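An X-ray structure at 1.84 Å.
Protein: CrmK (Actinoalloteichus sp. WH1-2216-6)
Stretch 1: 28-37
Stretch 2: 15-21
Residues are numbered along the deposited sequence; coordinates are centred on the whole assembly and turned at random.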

# COMPACT_ATOMS: atom_id res chain seq x y z
N VAL A 28 -6.28 -20.64 -6.16
CA VAL A 28 -6.47 -20.76 -4.73
C VAL A 28 -5.75 -22.03 -4.31
O VAL A 28 -6.04 -23.10 -4.79
CB VAL A 28 -7.99 -20.75 -4.39
CG1 VAL A 28 -8.24 -21.13 -2.94
CG2 VAL A 28 -8.57 -19.36 -4.71
N ALA A 29 -4.79 -21.93 -3.40
CA ALA A 29 -4.05 -23.11 -2.97
C ALA A 29 -4.84 -24.02 -2.04
O ALA A 29 -5.68 -23.57 -1.26
CB ALA A 29 -2.78 -22.66 -2.28
N GLN A 30 -4.50 -25.31 -2.02
CA GLN A 30 -5.07 -26.20 -1.04
C GLN A 30 -4.07 -27.20 -0.47
O GLN A 30 -4.23 -28.42 -0.62
CB GLN A 30 -6.36 -26.89 -1.55
CG GLN A 30 -6.28 -27.34 -2.95
CD GLN A 30 -7.65 -27.82 -3.45
OE1 GLN A 30 -8.49 -28.31 -2.66
NE2 GLN A 30 -7.87 -27.69 -4.76
N PRO A 31 -3.03 -26.71 0.19
CA PRO A 31 -2.09 -27.66 0.78
C PRO A 31 -2.63 -28.38 2.03
O PRO A 31 -3.62 -27.96 2.65
CB PRO A 31 -0.91 -26.75 1.15
CG PRO A 31 -1.61 -25.52 1.59
CD PRO A 31 -2.64 -25.33 0.51
N GLU A 32 -1.96 -29.45 2.40
CA GLU A 32 -2.09 -30.06 3.70
C GLU A 32 -1.95 -29.03 4.81
O GLU A 32 -2.70 -29.03 5.80
CB GLU A 32 -0.96 -31.08 3.88
CG GLU A 32 -1.34 -32.31 4.64
CD GLU A 32 -0.12 -33.17 4.95
OE1 GLU A 32 0.03 -33.50 6.14
OE2 GLU A 32 0.67 -33.48 4.02
N TYR A 33 -0.93 -28.18 4.67
CA TYR A 33 -0.73 -27.11 5.58
C TYR A 33 0.12 -26.03 4.96
O TYR A 33 0.87 -26.27 4.00
CB TYR A 33 -0.12 -27.62 6.92
CG TYR A 33 1.18 -28.35 6.82
CD1 TYR A 33 2.38 -27.69 6.89
CD2 TYR A 33 1.20 -29.71 6.65
CE1 TYR A 33 3.58 -28.38 6.83
CE2 TYR A 33 2.37 -30.40 6.54
CZ TYR A 33 3.57 -29.73 6.64
OH TYR A 33 4.75 -30.44 6.52
N PHE A 34 -0.00 -24.83 5.49
CA PHE A 34 0.98 -23.76 5.29
C PHE A 34 1.95 -23.79 6.49
O PHE A 34 1.56 -24.03 7.68
CB PHE A 34 0.31 -22.39 5.24
CG PHE A 34 -0.65 -22.24 4.10
CD1 PHE A 34 -1.97 -22.60 4.26
CD2 PHE A 34 -0.23 -21.73 2.89
CE1 PHE A 34 -2.88 -22.42 3.22
CE2 PHE A 34 -1.12 -21.56 1.86
CZ PHE A 34 -2.43 -21.93 2.02
N ARG A 35 3.22 -23.51 6.22
CA ARG A 35 4.18 -23.40 7.30
C ARG A 35 4.74 -21.97 7.22
O ARG A 35 5.12 -21.55 6.15
CB ARG A 35 5.27 -24.47 7.11
CG ARG A 35 6.43 -24.39 8.12
CD ARG A 35 6.04 -24.70 9.52
NE ARG A 35 5.46 -26.04 9.66
CZ ARG A 35 6.16 -27.17 9.64
NH1 ARG A 35 7.48 -27.16 9.51
NH2 ARG A 35 5.53 -28.31 9.78
N LEU A 36 4.72 -21.20 8.32
CA LEU A 36 5.32 -19.86 8.36
C LEU A 36 6.54 -19.87 9.30
O LEU A 36 6.35 -19.81 10.52
CB LEU A 36 4.31 -18.86 8.89
CG LEU A 36 2.98 -18.58 8.14
CD1 LEU A 36 2.89 -17.13 7.68
CD2 LEU A 36 2.71 -19.47 6.97
N PRO A 37 7.75 -20.03 8.75
CA PRO A 37 8.98 -20.04 9.54
C PRO A 37 9.47 -18.63 9.88
O PRO A 37 9.11 -17.66 9.21
CB PRO A 37 9.95 -20.79 8.66
CG PRO A 37 9.46 -20.55 7.29
CD PRO A 37 8.02 -20.28 7.34
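Stretch 2 (15-21) RYDLLAR

The centre of the contact is the ring of Phe34, whose CA-to-CB bond points from the strand (residues 33-36) toward the short helix of stretch 2 and whose side chain, with chi1 in the m well at -62°, is buried among Tyr16, Leu19 and Ala20. Leu19, three residues after Tyr16, supplies the lid: its CB lies 3.6 Å from the centroid of the Phe34 ring and only 2° off the ring normal, a nearly ideal CH-pi arrangement, with Leu19 CB 3.8 Å from Phe34 CE1. Tyr16 meets the same ring differently. The edge of Phe34 is directed at the face of Tyr16, with centroids 5.1 Å apart and planes inclined at 71°, and the closest atoms are Phe34 CE1 and Tyr16 CD2 at 3.6 Å. Phe34 thus offers a face to Leu19 and an edge to Tyr16. Ala20 completes the pocket, with its CB 4.0 Å from Phe34 CZ; the ring also reaches the backbone, Phe34 CE2 lying 3.3 Å from Leu19 O and Phe34 CZ 3.5 Å from Ala20 N.

The helix that carries Tyr16 and Leu19 has typical helical torsions, with hydrogen bonds from Leu19 N to Arg15 O (2.9 Å) and from Ala20 N to Tyr16 O (3.0 Å). It crosses the strand almost at a right angle, at 83°, with the axes 9.5 Å apart at their closest. Strand alternation decides what faces it: Phe34 and Leu36 point their CA-to-CB bonds toward the helix, whereas Tyr33 and Arg35 point away and make no contact with it. Leu36 extends the apolar patch more loosely, its CD2 4.2 Å from Leu19 CD1. The strand meets stretch 2 chiefly through Phe34, and the other contacts, apart from Leu36, come from the loop before it.

In that loop the backbones come closest at Ala29 and Ala20, whose CA atoms are 4.7 Å apart. Here Ala29 N donates a nearly straight hydrogen bond to Ala20 O (2.9 Å, 167°), and the same carbonyl oxygen receives a CA-H...O contact from Val28 CA at 3.5 Å. Val28 also places CG1 4.1 Å from Ala20 CB and over one face of the Arg21 guanidinium, 3.9 Å from Arg21 NH2. That guanidinium is held by a hydrogen bond from Arg21 NH2 to Asp17 O (2.9 Å), back along its own stretch.

The other polar anchor lies at the far end of the Tyr16 side chain. Its CA-to-CB bond points sideways, but with chi1 at 179° (t) the ring extends to the loop, and Tyr16 OH donates a short hydrogen bond of 2.5 Å to Pro31 O. The proline ring packs close by, with Pro31 CD 3.4 Å from Tyr16 OH and 4.0 Å from Tyr16 CZ. Although Pro31 N is 3.2 Å from Tyr16 OH, it has no hydrogen to share. Tyr16 therefore joins both parts of the contact, its ring face against Phe34 and its hydroxyl on the loop backbone.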

# COMPACT_ATOMS: atom_id res chain seq x y z
N ARG A 15 -7.03 -18.88 9.55
CA ARG A 15 -6.05 -18.29 8.65
C ARG A 15 -5.88 -19.00 7.31
O ARG A 15 -5.34 -18.41 6.35
CB ARG A 15 -4.68 -18.25 9.35
CG ARG A 15 -4.58 -17.20 10.41
CD ARG A 15 -3.28 -17.34 11.15
NE ARG A 15 -3.29 -18.49 12.01
CZ ARG A 15 -2.36 -18.72 12.94
NH1 ARG A 15 -1.33 -17.88 13.10
NH2 ARG A 15 -2.45 -19.80 13.70
N TYR A 16 -6.29 -20.26 7.22
CA TYR A 16 -5.94 -21.05 6.05
C TYR A 16 -6.53 -20.43 4.79
O TYR A 16 -5.84 -20.38 3.75
CB TYR A 16 -6.40 -22.49 6.29
CG TYR A 16 -6.15 -23.47 5.17
CD1 TYR A 16 -6.95 -23.49 4.04
CD2 TYR A 16 -5.08 -24.40 5.26
CE1 TYR A 16 -6.74 -24.43 3.04
CE2 TYR A 16 -4.87 -25.32 4.24
CZ TYR A 16 -5.68 -25.32 3.15
OH TYR A 16 -5.46 -26.27 2.19
N ASP A 17 -7.78 -19.98 4.84
CA ASP A 17 -8.43 -19.49 3.60
C ASP A 17 -7.79 -18.20 3.13
O ASP A 17 -7.70 -17.97 1.96
CB ASP A 17 -9.94 -19.32 3.71
CG ASP A 17 -10.68 -20.68 3.80
OD1 ASP A 17 -10.11 -21.75 3.43
OD2 ASP A 17 -11.82 -20.67 4.27
N LEU A 18 -7.31 -17.39 4.07
CA LEU A 18 -6.52 -16.18 3.74
C LEU A 18 -5.19 -16.56 3.09
O LEU A 18 -4.84 -16.09 2.01
CB LEU A 18 -6.30 -15.36 5.00
CG LEU A 18 -5.71 -13.92 4.90
CD1 LEU A 18 -4.22 -14.02 4.99
CD2 LEU A 18 -6.18 -13.14 3.67
N LEU A 19 -4.43 -17.43 3.75
CA LEU A 19 -3.17 -17.86 3.14
C LEU A 19 -3.29 -18.54 1.79
O LEU A 19 -2.33 -18.56 1.02
CB LEU A 19 -2.39 -18.76 4.11
CG LEU A 19 -1.95 -18.03 5.38
CD1 LEU A 19 -1.37 -19.03 6.33
CD2 LEU A 19 -0.94 -16.95 5.05
N ALA A 20 -4.45 -19.10 1.48
CA ALA A 20 -4.66 -19.79 0.24
C ALA A 20 -4.77 -18.85 -0.97
O ALA A 20 -4.60 -19.30 -2.11
CB ALA A 20 -5.88 -20.64 0.34
N ARG A 21 -5.05 -17.57 -0.70
CA ARG A 21 -5.27 -16.56 -1.71
C ARG A 21 -4.10 -15.59 -1.78
O ARG A 21 -3.53 -15.23 -0.77
CB ARG A 21 -6.56 -15.83 -1.40
CG ARG A 21 -7.77 -16.70 -1.60
CD ARG A 21 -8.93 -16.39 -0.69
NE ARG A 21 -10.05 -17.19 -1.17
CZ ARG A 21 -10.32 -18.45 -0.83
NH1 ARG A 21 -11.34 -19.05 -1.41
NH2 ARG A 21 -9.61 -19.11 0.12